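Local structure of glucuronoarabinoxylan endo-1,4-beta-xylanase (Clostridium papyrosolvens, 4FMV) at residues A[88-92]-A[93-97]; A[107-111]-A[112-116]; A[292-295]-A[296-300]; A[244-247]-A[248-252]; A[122-125]-A[126-130]. The protein is the catalytic part of a longer family 30 glycoside hydrolase, an endoxylanase that probably cleaves internal beta-1,4 linkages in plant cell-wall polysaccharides such as xylan. All coordinates share one frame; numbering follows the deposited sequence.

Contact 1 of 5, residues A[88-92]-A[93-97]; sequences WNPPA and SMQEN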
# COMPACT_ATOMS: atom_id res chain seq x y z
N TRP A 88 -5.28 12.58 9.59
CA TRP A 88 -6.24 13.42 8.86
C TRP A 88 -6.29 14.87 9.32
O TRP A 88 -6.61 15.75 8.54
CB TRP A 88 -7.66 12.84 8.90
CG TRP A 88 -7.96 11.72 7.96
CD1 TRP A 88 -8.98 11.67 7.03
CD2 TRP A 88 -7.30 10.44 7.90
NE1 TRP A 88 -8.97 10.44 6.39
CE2 TRP A 88 -7.96 9.68 6.91
CE3 TRP A 88 -6.21 9.88 8.58
CZ2 TRP A 88 -7.54 8.38 6.57
CZ3 TRP A 88 -5.82 8.60 8.26
CH2 TRP A 88 -6.49 7.86 7.27
N ASN A 89 -6.09 15.08 10.62
CA ASN A 89 -6.05 16.43 11.18
C ASN A 89 -5.03 16.50 12.30
O ASN A 89 -4.77 15.49 12.97
CB ASN A 89 -7.41 16.85 11.76
CG ASN A 89 -8.55 16.84 10.74
OD1 ASN A 89 -8.69 17.76 9.93
ND2 ASN A 89 -9.39 15.83 10.82
N PRO A 90 -4.46 17.69 12.54
CA PRO A 90 -3.78 17.77 13.83
C PRO A 90 -4.83 17.98 14.93
O PRO A 90 -6.01 18.12 14.60
CB PRO A 90 -2.90 19.00 13.68
CG PRO A 90 -3.59 19.85 12.67
CD PRO A 90 -4.34 18.92 11.74
N PRO A 91 -4.40 18.05 16.21
CA PRO A 91 -5.32 18.47 17.27
C PRO A 91 -5.98 19.79 16.94
O PRO A 91 -5.37 20.65 16.30
CB PRO A 91 -4.39 18.65 18.47
CG PRO A 91 -3.30 17.70 18.24
CD PRO A 91 -3.05 17.79 16.74
N ALA A 92 -7.23 19.95 17.37
CA ALA A 92 -8.03 21.12 17.04
C ALA A 92 -7.31 22.43 17.36
O ALA A 92 -7.46 23.40 16.63
CB ALA A 92 -9.37 21.06 17.77
N SER A 93 -6.51 22.45 18.44
CA SER A 93 -5.87 23.69 18.88
C SER A 93 -4.78 24.17 17.93
O SER A 93 -4.32 25.31 18.04
CB SER A 93 -5.29 23.55 20.30
OG SER A 93 -4.22 22.59 20.37
N MET A 94 -4.33 23.30 17.02
CA MET A 94 -3.33 23.70 16.03
C MET A 94 -3.91 24.21 14.70
O MET A 94 -3.17 24.72 13.85
CB MET A 94 -2.42 22.52 15.70
CG MET A 94 -1.73 21.85 16.90
SD MET A 94 -0.39 20.82 16.26
CE MET A 94 0.00 19.86 17.72
N GLN A 95 -5.21 24.01 14.51
CA GLN A 95 -5.93 24.43 13.30
C GLN A 95 -6.39 25.89 13.26
O GLN A 95 -6.56 26.53 14.29
CB GLN A 95 -7.13 23.53 13.06
CG GLN A 95 -6.79 22.09 12.74
CD GLN A 95 -8.04 21.26 12.61
OE1 GLN A 95 -8.83 21.17 13.55
NE2 GLN A 95 -8.24 20.66 11.45
N GLU A 96 -6.58 26.41 12.06
CA GLU A 96 -7.30 27.66 11.91
C GLU A 96 -8.13 27.58 10.65
O GLU A 96 -7.80 26.83 9.73
CB GLU A 96 -6.33 28.84 11.80
CG GLU A 96 -5.43 28.74 10.59
CD GLU A 96 -4.42 29.87 10.51
OE1 GLU A 96 -3.66 29.90 9.53
OE2 GLU A 96 -4.39 30.71 11.45
N ASN A 97 -9.20 28.37 10.62
CA ASN A 97 -9.97 28.55 9.40
C ASN A 97 -9.22 29.46 8.47
O ASN A 97 -8.44 30.29 8.91
CB ASN A 97 -11.33 29.18 9.69
CG ASN A 97 -12.29 28.20 10.30
OD1 ASN A 97 -12.75 27.27 9.63
ND2 ASN A 97 -12.60 28.39 11.57
O HOH W 1 -10.90 19.26 10.87
O HOH W 2 -8.75 18.62 14.60

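Contact 2 of 5, residues A[107-111]-A[112-116]; sequences QRLRY and DKYTE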
# COMPACT_ATOMS: atom_id res chain seq x y z
N GLN A 107 -10.10 24.43 6.68
CA GLN A 107 -9.22 24.33 7.84
C GLN A 107 -7.81 24.07 7.35
O GLN A 107 -7.61 23.35 6.38
CB GLN A 107 -9.64 23.15 8.74
CG GLN A 107 -11.04 23.28 9.37
CD GLN A 107 -11.08 24.20 10.59
OE1 GLN A 107 -10.05 24.55 11.17
NE2 GLN A 107 -12.29 24.61 10.98
N ARG A 108 -6.83 24.67 8.02
CA ARG A 108 -5.43 24.35 7.77
C ARG A 108 -4.69 24.34 9.10
O ARG A 108 -5.20 24.85 10.10
CB ARG A 108 -4.80 25.38 6.82
CG ARG A 108 -4.72 26.78 7.40
CD ARG A 108 -4.16 27.77 6.38
NE ARG A 108 -4.04 29.13 6.91
CZ ARG A 108 -4.04 30.22 6.15
NH1 ARG A 108 -4.14 30.13 4.83
NH2 ARG A 108 -3.94 31.42 6.71
N LEU A 109 -3.49 23.76 9.11
CA LEU A 109 -2.56 23.87 10.24
C LEU A 109 -2.03 25.28 10.33
O LEU A 109 -1.50 25.81 9.33
CB LEU A 109 -1.36 22.94 10.02
CG LEU A 109 -0.29 22.86 11.09
CD1 LEU A 109 -0.92 22.41 12.44
CD2 LEU A 109 0.81 21.90 10.64
N ARG A 110 -2.17 25.91 11.50
CA ARG A 110 -1.58 27.22 11.73
C ARG A 110 -0.08 27.19 11.40
O ARG A 110 0.63 26.26 11.78
CB ARG A 110 -1.80 27.64 13.18
CG ARG A 110 -3.21 28.11 13.46
CD ARG A 110 -3.44 28.25 14.95
NE ARG A 110 -2.41 29.06 15.56
CZ ARG A 110 -2.51 29.62 16.76
NH1 ARG A 110 -3.62 29.44 17.48
NH2 ARG A 110 -1.52 30.35 17.24
N TYR A 111 0.41 28.21 10.69
CA TYR A 111 1.85 28.28 10.40
C TYR A 111 2.69 28.33 11.69
O TYR A 111 3.78 27.76 11.77
CB TYR A 111 2.20 29.47 9.49
CG TYR A 111 1.69 29.37 8.05
CD1 TYR A 111 0.78 28.38 7.66
CD2 TYR A 111 2.14 30.26 7.06
CE1 TYR A 111 0.32 28.29 6.31
CE2 TYR A 111 1.69 30.19 5.72
CZ TYR A 111 0.78 29.20 5.36
OH TYR A 111 0.34 29.12 4.05
N ASP A 112 2.16 28.99 12.71
CA ASP A 112 2.90 29.08 13.98
C ASP A 112 2.87 27.77 14.77
O ASP A 112 3.47 27.69 15.84
CB ASP A 112 2.45 30.28 14.83
CG ASP A 112 0.99 30.21 15.26
OD1 ASP A 112 0.30 29.19 14.99
OD2 ASP A 112 0.53 31.19 15.90
N LYS A 113 2.10 26.79 14.28
CA LYS A 113 2.01 25.44 14.86
C LYS A 113 2.84 24.36 14.17
O LYS A 113 2.71 23.18 14.50
CB LYS A 113 0.55 24.97 15.00
CG LYS A 113 -0.32 25.82 15.93
CD LYS A 113 0.18 25.81 17.38
CE LYS A 113 -0.67 26.73 18.28
NZ LYS A 113 -0.40 26.46 19.73
N TYR A 114 3.62 24.71 13.15
CA TYR A 114 4.31 23.65 12.42
C TYR A 114 5.28 22.92 13.35
O TYR A 114 5.46 21.69 13.24
CB TYR A 114 5.07 24.20 11.19
CG TYR A 114 4.24 24.41 9.93
CD1 TYR A 114 2.89 24.73 9.99
CD2 TYR A 114 4.85 24.32 8.67
CE1 TYR A 114 2.15 24.95 8.82
CE2 TYR A 114 4.13 24.51 7.51
CZ TYR A 114 2.78 24.84 7.58
OH TYR A 114 2.09 25.04 6.41
N THR A 115 5.92 23.67 14.24
CA THR A 115 6.88 23.09 15.20
C THR A 115 6.15 22.16 16.18
O THR A 115 6.55 21.01 16.38
CB THR A 115 7.62 24.20 15.97
OG1 THR A 115 8.45 24.92 15.04
CG2 THR A 115 8.50 23.62 17.07
N GLU A 116 5.05 22.65 16.76
CA GLU A 116 4.25 21.83 17.65
C GLU A 116 3.75 20.57 16.94
O GLU A 116 3.72 19.47 17.53
CB GLU A 116 3.07 22.64 18.23
CG GLU A 116 2.49 21.99 19.52
CD GLU A 116 1.31 22.76 20.10
OE1 GLU A 116 0.23 22.15 20.26
OE2 GLU A 116 1.47 23.95 20.42
O HOH W 3 -0.68 25.24 6.76
O HOH W 4 6.16 26.85 13.79

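Contact 3 of 5, residues A[292-295]-A[296-300]; sequences KFIR and PGYKR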
# COMPACT_ATOMS: atom_id res chain seq x y z
N LYS A 292 0.56 -12.69 0.27
CA LYS A 292 0.96 -13.95 0.88
C LYS A 292 2.25 -14.43 0.26
O LYS A 292 3.14 -14.89 0.98
CB LYS A 292 -0.12 -15.02 0.68
CG LYS A 292 0.15 -16.36 1.40
CD LYS A 292 0.30 -16.21 2.90
CE LYS A 292 0.45 -17.57 3.62
NZ LYS A 292 0.40 -17.37 5.12
N PHE A 293 2.32 -14.40 -1.07
CA PHE A 293 3.47 -14.96 -1.77
C PHE A 293 4.63 -14.04 -2.14
O PHE A 293 5.75 -14.52 -2.32
CB PHE A 293 2.98 -15.77 -2.98
CG PHE A 293 1.77 -16.61 -2.67
CD1 PHE A 293 1.89 -17.71 -1.83
CD2 PHE A 293 0.52 -16.26 -3.15
CE1 PHE A 293 0.79 -18.46 -1.50
CE2 PHE A 293 -0.59 -17.01 -2.81
CZ PHE A 293 -0.45 -18.12 -1.99
N ILE A 294 4.42 -12.72 -2.14
CA ILE A 294 5.53 -11.85 -2.49
C ILE A 294 5.91 -11.15 -1.21
O ILE A 294 5.35 -10.11 -0.85
CB ILE A 294 5.06 -10.78 -3.51
CG1 ILE A 294 4.36 -11.43 -4.70
CG2 ILE A 294 6.23 -9.89 -3.98
CD1 ILE A 294 3.63 -10.42 -5.61
N ARG A 295 7.00 -11.64 -0.61
CA ARG A 295 7.37 -11.26 0.74
C ARG A 295 8.21 -9.99 0.71
O ARG A 295 8.87 -9.71 -0.29
CB ARG A 295 8.16 -12.39 1.41
CG ARG A 295 7.40 -13.73 1.49
CD ARG A 295 6.01 -13.51 2.08
NE ARG A 295 6.04 -12.82 3.37
CZ ARG A 295 4.95 -12.36 3.98
NH1 ARG A 295 3.77 -12.51 3.40
NH2 ARG A 295 5.05 -11.74 5.16
N PRO A 296 8.21 -9.24 1.80
CA PRO A 296 9.09 -8.07 1.86
C PRO A 296 10.53 -8.46 1.51
O PRO A 296 11.09 -9.41 2.09
CB PRO A 296 8.99 -7.67 3.33
CG PRO A 296 7.58 -8.01 3.68
CD PRO A 296 7.31 -9.31 2.96
N GLY A 297 11.14 -7.72 0.59
CA GLY A 297 12.51 -8.02 0.20
C GLY A 297 12.61 -8.75 -1.12
O GLY A 297 13.70 -8.82 -1.68
N TYR A 298 11.50 -9.27 -1.62
CA TYR A 298 11.44 -9.80 -2.98
C TYR A 298 11.61 -8.63 -3.95
O TYR A 298 11.47 -7.46 -3.57
CB TYR A 298 10.09 -10.45 -3.27
CG TYR A 298 9.94 -11.88 -2.76
CD1 TYR A 298 10.47 -12.28 -1.54
CD2 TYR A 298 9.26 -12.81 -3.51
CE1 TYR A 298 10.32 -13.56 -1.07
CE2 TYR A 298 9.10 -14.11 -3.07
CZ TYR A 298 9.62 -14.48 -1.84
OH TYR A 298 9.46 -15.77 -1.40
N LYS A 299 11.96 -8.94 -5.18
CA LYS A 299 12.02 -7.91 -6.20
C LYS A 299 11.10 -8.28 -7.36
O LYS A 299 10.96 -9.44 -7.69
CB LYS A 299 13.46 -7.77 -6.70
CG LYS A 299 14.39 -7.22 -5.64
CD LYS A 299 15.82 -7.18 -6.11
CE LYS A 299 16.71 -6.58 -5.03
NZ LYS A 299 18.12 -6.49 -5.52
N ARG A 300 10.47 -7.29 -7.97
CA ARG A 300 9.81 -7.58 -9.22
C ARG A 300 10.89 -7.88 -10.26
O ARG A 300 12.01 -7.36 -10.19
CB ARG A 300 8.94 -6.41 -9.66
CG ARG A 300 8.17 -6.70 -10.92
CD ARG A 300 7.21 -5.59 -11.24
NE ARG A 300 7.88 -4.44 -11.83
CZ ARG A 300 8.03 -4.26 -13.14
NH1 ARG A 300 7.58 -5.17 -13.99
NH2 ARG A 300 8.64 -3.18 -13.60
O HOH W 5 6.95 -16.80 -2.18

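Contact 4 of 5, residues A[244-247]-A[248-252]; sequences MNMS and KEIHD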
# COMPACT_ATOMS: atom_id res chain seq x y z
N MET A 244 -12.01 -7.89 -10.63
CA MET A 244 -11.11 -7.65 -11.76
C MET A 244 -10.50 -6.25 -11.76
O MET A 244 -9.31 -6.07 -12.05
CB MET A 244 -11.83 -7.89 -13.08
CG MET A 244 -12.26 -9.34 -13.29
SD MET A 244 -10.81 -10.41 -13.38
CE MET A 244 -10.73 -11.11 -11.72
N ASN A 245 -11.31 -5.24 -11.44
CA ASN A 245 -10.80 -3.88 -11.34
C ASN A 245 -9.67 -3.81 -10.34
O ASN A 245 -8.69 -3.12 -10.58
CB ASN A 245 -11.89 -2.92 -10.90
CG ASN A 245 -12.86 -2.61 -12.01
OD1 ASN A 245 -12.52 -2.70 -13.19
ND2 ASN A 245 -14.08 -2.25 -11.64
N MET A 246 -9.85 -4.50 -9.21
CA MET A 246 -8.86 -4.46 -8.12
C MET A 246 -7.62 -5.28 -8.47
O MET A 246 -6.51 -4.81 -8.25
CB MET A 246 -9.47 -4.93 -6.79
CG MET A 246 -8.48 -5.04 -5.64
SD MET A 246 -9.24 -5.61 -4.10
CE MET A 246 -7.79 -5.78 -3.06
N SER A 247 -7.82 -6.47 -9.02
CA SER A 247 -6.70 -7.31 -9.49
C SER A 247 -5.84 -6.50 -10.44
O SER A 247 -4.63 -6.39 -10.26
CB SER A 247 -7.22 -8.55 -10.23
OG SER A 247 -7.86 -9.48 -9.35
N LYS A 248 -6.48 -5.93 -11.46
CA LYS A 248 -5.77 -5.19 -12.50
C LYS A 248 -5.03 -3.96 -11.97
O LYS A 248 -3.91 -3.69 -12.37
CB LYS A 248 -6.71 -4.82 -13.63
CG LYS A 248 -6.14 -3.74 -14.58
CD LYS A 248 -5.59 -4.29 -15.87
CE LYS A 248 -5.74 -3.26 -17.01
NZ LYS A 248 -5.17 -1.89 -16.72
N GLU A 249 -5.65 -3.19 -11.08
CA GLU A 249 -4.97 -2.02 -10.53
C GLU A 249 -3.71 -2.35 -9.72
O GLU A 249 -2.70 -1.64 -9.79
CB GLU A 249 -5.93 -1.20 -9.66
CG GLU A 249 -5.28 0.08 -9.14
CD GLU A 249 -6.31 0.96 -8.48
OE1 GLU A 249 -7.14 1.55 -9.19
OE2 GLU A 249 -6.29 1.04 -7.25
N ILE A 250 -3.75 -3.43 -8.95
CA ILE A 250 -2.53 -3.79 -8.22
C ILE A 250 -1.43 -4.16 -9.21
O ILE A 250 -0.28 -3.75 -9.05
CB ILE A 250 -2.76 -4.93 -7.20
CG1 ILE A 250 -3.86 -4.54 -6.20
CG2 ILE A 250 -1.47 -5.24 -6.46
CD1 ILE A 250 -4.35 -5.71 -5.30
N HIS A 251 -1.79 -4.91 -10.24
CA HIS A 251 -0.86 -5.20 -11.34
C HIS A 251 -0.28 -3.91 -11.91
O HIS A 251 0.93 -3.78 -12.07
CB HIS A 251 -1.58 -6.00 -12.44
CG HIS A 251 -0.86 -6.02 -13.75
ND1 HIS A 251 -0.08 -7.08 -14.15
CD2 HIS A 251 -0.80 -5.11 -14.75
CE1 HIS A 251 0.42 -6.83 -15.35
NE2 HIS A 251 0.00 -5.64 -15.73
N ASP A 252 -1.15 -2.93 -12.18
CA ASP A 252 -0.71 -1.67 -12.80
C ASP A 252 0.21 -0.89 -11.85
O ASP A 252 1.18 -0.27 -12.27
CB ASP A 252 -1.92 -0.81 -13.22
CG ASP A 252 -2.63 -1.33 -14.49
OD1 ASP A 252 -1.96 -1.90 -15.37
OD2 ASP A 252 -3.87 -1.17 -14.61

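Contact 5 of 5, residues A[122-125]-A[126-130]; sequences NAYV and KYMKD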
# COMPACT_ATOMS: atom_id res chain seq x y z
N ASN A 122 6.12 13.39 16.56
CA ASN A 122 7.16 12.69 17.32
C ASN A 122 6.59 11.99 18.55
O ASN A 122 7.10 10.97 18.97
CB ASN A 122 8.27 13.66 17.73
CG ASN A 122 9.38 13.73 16.71
OD1 ASN A 122 9.58 12.80 15.94
ND2 ASN A 122 10.12 14.84 16.71
N ALA A 123 5.54 12.54 19.14
CA ALA A 123 5.00 11.92 20.35
C ALA A 123 4.28 10.60 20.02
O ALA A 123 4.28 9.66 20.83
CB ALA A 123 4.07 12.91 21.10
N TYR A 124 3.68 10.54 18.84
CA TYR A 124 3.06 9.31 18.35
C TYR A 124 4.11 8.24 18.10
O TYR A 124 3.98 7.10 18.55
CB TYR A 124 2.27 9.57 17.07
CG TYR A 124 1.24 8.49 16.78
CD1 TYR A 124 0.00 8.50 17.42
CD2 TYR A 124 1.49 7.48 15.87
CE1 TYR A 124 -0.96 7.53 17.15
CE2 TYR A 124 0.54 6.48 15.61
CZ TYR A 124 -0.70 6.53 16.25
OH TYR A 124 -1.67 5.56 16.00
N VAL A 125 5.16 8.61 17.39
CA VAL A 125 6.29 7.71 17.22
C VAL A 125 6.84 7.19 18.56
O VAL A 125 7.12 6.01 18.70
CB VAL A 125 7.40 8.42 16.45
CG1 VAL A 125 8.63 7.50 16.26
CG2 VAL A 125 6.86 8.92 15.10
N LYS A 126 7.01 8.08 19.54
CA LYS A 126 7.61 7.66 20.81
C LYS A 126 6.67 6.77 21.61
O LYS A 126 7.09 5.78 22.20
CB LYS A 126 8.11 8.86 21.62
CG LYS A 126 8.74 8.49 22.98
CD LYS A 126 9.06 9.76 23.78
CE LYS A 126 9.87 9.48 25.07
NZ LYS A 126 9.11 8.70 26.08
N TYR A 127 5.38 7.11 21.64
CA TYR A 127 4.39 6.24 22.29
C TYR A 127 4.45 4.82 21.71
O TYR A 127 4.46 3.82 22.44
CB TYR A 127 2.99 6.81 22.09
CG TYR A 127 1.87 5.89 22.51
CD1 TYR A 127 1.73 5.50 23.84
CD2 TYR A 127 0.94 5.41 21.59
CE1 TYR A 127 0.70 4.66 24.25
CE2 TYR A 127 -0.10 4.57 21.99
CZ TYR A 127 -0.21 4.20 23.32
OH TYR A 127 -1.23 3.36 23.73
N MET A 128 4.49 4.72 20.39
CA MET A 128 4.62 3.41 19.76
C MET A 128 5.94 2.73 20.18
O MET A 128 5.96 1.53 20.54
CB MET A 128 4.52 3.54 18.24
CG MET A 128 3.14 3.93 17.77
SD MET A 128 1.96 2.58 17.97
CE MET A 128 0.42 3.48 17.92
N LYS A 129 7.03 3.48 20.11
CA LYS A 129 8.34 2.93 20.49
C LYS A 129 8.40 2.43 21.94
O LYS A 129 8.97 1.37 22.23
CB LYS A 129 9.44 3.95 20.27
CG LYS A 129 10.83 3.46 20.68
CD LYS A 129 11.90 4.47 20.30
CE LYS A 129 13.30 3.95 20.63
NZ LYS A 129 13.57 2.65 19.94
N ASP A 130 7.83 3.20 22.86
CA ASP A 130 7.88 2.87 24.28
C ASP A 130 7.04 1.62 24.55
O ASP A 130 7.21 0.93 25.57
CB ASP A 130 7.34 4.03 25.12
CG ASP A 130 8.29 5.21 25.16
OD1 ASP A 130 9.46 5.06 24.74
OD2 ASP A 130 7.86 6.30 25.62

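Contact 1 of 5, residues A[88-92]-A[93-97]
Met94 lies alongside the Pro91 ring and touches Pro90 with its sulfur. Its CG stands anti to its own carbonyl carbon (chi1 -55°), and the chain runs on extended, which carries the sulfur past Pro90 and the methyl to Pro91. SD sits 4.0 Å from Pro90 CB, while CE reaches Pro91 CD at 3.8 Å, with Pro91 CG just behind. Leu109 of strand 103-109 and Tyr120 of helix 114-130 also touch this methionine, whose buried chain fills a seam between hairpin and helix. The backbone that carries it makes a 3-10 turn: Met94 N donates to Pro91 O at 2.9 Å, and Gln95 N donates to Ala92 O at 3.2 Å. This turn ends the loop that leaves barrel strand 82-86 of the (beta/alpha)8 fold and swings the chain into strand 95-100, the first arm of an outlying hairpin. Gln95, the first residue of that strand, turns back over the loop. Its CG packs 3.9 Å from Pro90 CG, and the chain stays extended until chi3 (-58°) rotates the amide, whose plane ends up 62° from that of the Asn89 amide. One water donates to Asn89 OD1 and accepts from Gln95 NE2; a second donates to Pro90 O and to Gln95 OE1, both at 2.8 Å. Thr151 OG1 bonds to Asn89 OD1 and Gln95 NE2 as well, and Asn89 ND2 is bonded to Glu52. Ser93 turns its hydroxyl elsewhere, to Asp56.

Contact 2 of 5, residues A[107-111]-A[112-116]
Arg110 grips Asp112 side-on, spending two nitrogens on two oxygens: NE reaches OD1 of Asp112 at 2.8 Å, and NH2 reaches its OD2 at 2.6 Å. OD1 uses its syn lone pair, whereas OD2 is met on the syn side but 21° out of the carboxylate plane. The bend in the arginine at chi3 (52°) lays the guanidinium beside the acid, and Lys113 CE covers one face, 3.7 Å above its centre. Lys113 NZ goes on to Glu116 OE2 in a second salt bridge of 3.2 Å, and Glu116 OE1 is held by Lys59; these acids probably offset the neighbouring positive charges. The backbone is served too. Arg110 O accepts from Lys113 N at 2.9 Å, and Tyr111 O takes a weak bond from Tyr114 N and accepts another from a water that itself accepts from Thr115 N. Another water donates to Leu109 O and hydrogen-bonds Tyr114 OH at 2.8 Å. The Tyr114 ring packs 3.6 Å from Leu109 CD2 through its CD1 and lies obliquely beside the Tyr111 ring, whose hydroxyl is bonded to Glu157. The 3-10 turn thus joins strand 103-109 to the first turn of helix 114-130; the Arg110–Met94 backbone bond continues the hairpin pairing one residue beyond the strand ends, and helix 155-164 meets the Tyr114 side.

Contact 3 of 5, residues A[292-295]-A[296-300]
Tyr298 lays its ring over the peptide between Ile294 and Arg295, with Arg295 N 3.5 Å above the plane and over the ring centre. A chi1 of -82° swings the ring back to this place. Its CE1 presses against Arg295 CB at 3.5 Å, while Tyr298 CB rests 4.0 Å from Ile294 CG2. At the far end the hydroxyl bonds a water at 2.8 Å, and that water donates to Phe293 O, so that a water bridge ties the ring's far end to the backbone it covers. The ring is brought back over the chain by a type II beta turn from Arg295 to Tyr298, clasped by Tyr298 N donating to Arg295 O at 3.0 Å. Pro296 takes the second position and Gly297 the third, with backbone angles of 103/-14°, which suit glycine because a CB has little clearance from the preceding carbonyl oxygen. The turn carries the chain from helix 282-291 of the barrel into strand 299-303, which runs antiparallel to both 11-22 and 311-318, consistent with the beta-rich side domain that family 30 enzymes fuse to their barrel. Arg295 itself is folded back on chi2 and chi3. This brings one face of its guanidinium above Pro296 CD, with NE 3.8 Å from that carbon, and turns the group nearly at right angles to the tyrosine ring. NH1 makes a weak bond to Lys292 O, in the loop before the turn; its stronger partner is Gly42 O. Phe293 stacks on Tyr351.

Contact 4 of 5, residues A[244-247]-A[248-252]
Ile250 packs back against the preceding helical turn, at Met246. Its CB lies 3.9 Å from Met246 O and equally near Ser247 O. CG1, with chi1 near -57°, closes to 3.4 Å on Met246 O, and CD1 then passes that oxygen to meet Met246 CE at 4.1 Å. The methionine can offer its methyl because its chain is fully extended, running in the same direction as the isoleucine. Met246 O also accepts Ile250 N at 3.2 Å, one rung of a regular alpha-helical ladder; His251 N to Ser247 O, at 172°, is its straightest. Lys248 faces elsewhere. Its CB rests on Met244 O, and its chain, kinked at chi2 and chi4, curls so that NZ meets the syn lone pair of Asp252 OD2 at 2.6 Å, one turn on, while also making a cation-pi contact with Tyr312. Ser247 OG turns back to Ile243 O, and Glu249 is bound by Lys233 and Tyr262. The whole stretch belongs to helix 240-255, between barrel strands 227-232 and 261-266: Met246 and Ile250 touch strand 261-266 and helix 282-291, Ser247 also touches that helix, and Ser247 and His251 both reach Ile327 of strand 321-328.

Contact 5 of 5, residues A[122-125]-A[126-130]
Helix 114-130, one of the helices round the (beta/alpha)8 barrel, carries a Met-aromatic contact in its last two turns, between Tyr124 and Met128. The two side chains lie next to each other and run the same way. The methyl does the touching: Met128 CE comes 3.5 Å from Tyr124 OH and 3.7 Å from Tyr124 CZ, placing it by the phenol end of the ring. The sulfur stands 5.4 Å from the ring centroid and 34° off the normal, an oblique approach. Met128 gets there by bending at chi2 (-71°), after its CG has closed to 3.4 Å on Tyr124 O. That carbonyl is also the acceptor for Met128 N, in a run of regular helical bonds in which Lys126, Tyr127 and Lys129 donate to the residues four earlier. On the outer side Lys126 stays extended until a final turn at chi4 brings NZ 2.7 Å from Asp130 OD2, met on its syn lone pair. The same two residues are also linked by the helical bond from Asp130 N to Lys126 O, and the bridge spans the last turn of the helix. Asn122 is bound to the chain at Ser168 and Asn170. On the inner side Tyr124 and Met128 both touch Leu48 of barrel strand 45-49, helix 67-78 packs against them through Glu69 and Leu70, and Trp66, just ahead of that helix, meets the Tyr124 ring edge-to-face.

How the contacts relate
Contacts 1 and 2 are the most closely bound pair: their centres are about 8 Å apart, and the Glu96–Arg108 salt bridge and the backbone pair of Met94 and Arg110 join them across the hairpin. Both lie well out from the chain centre, partly buried, and mix water bridges with turns. Helix 114-130 begins in contact 2 and ends in contact 5. Contact 4 is the most buried, an apolar helical face against strand 261-266 and helix 282-291. Contact 3 is a partly buried turn leading toward what is probably the beta-rich side domain. Contacts 4 and 5 each have a lysine–aspartate bridge four residues apart, at the surface in contact 5 but with a buried aspartate in contact 4.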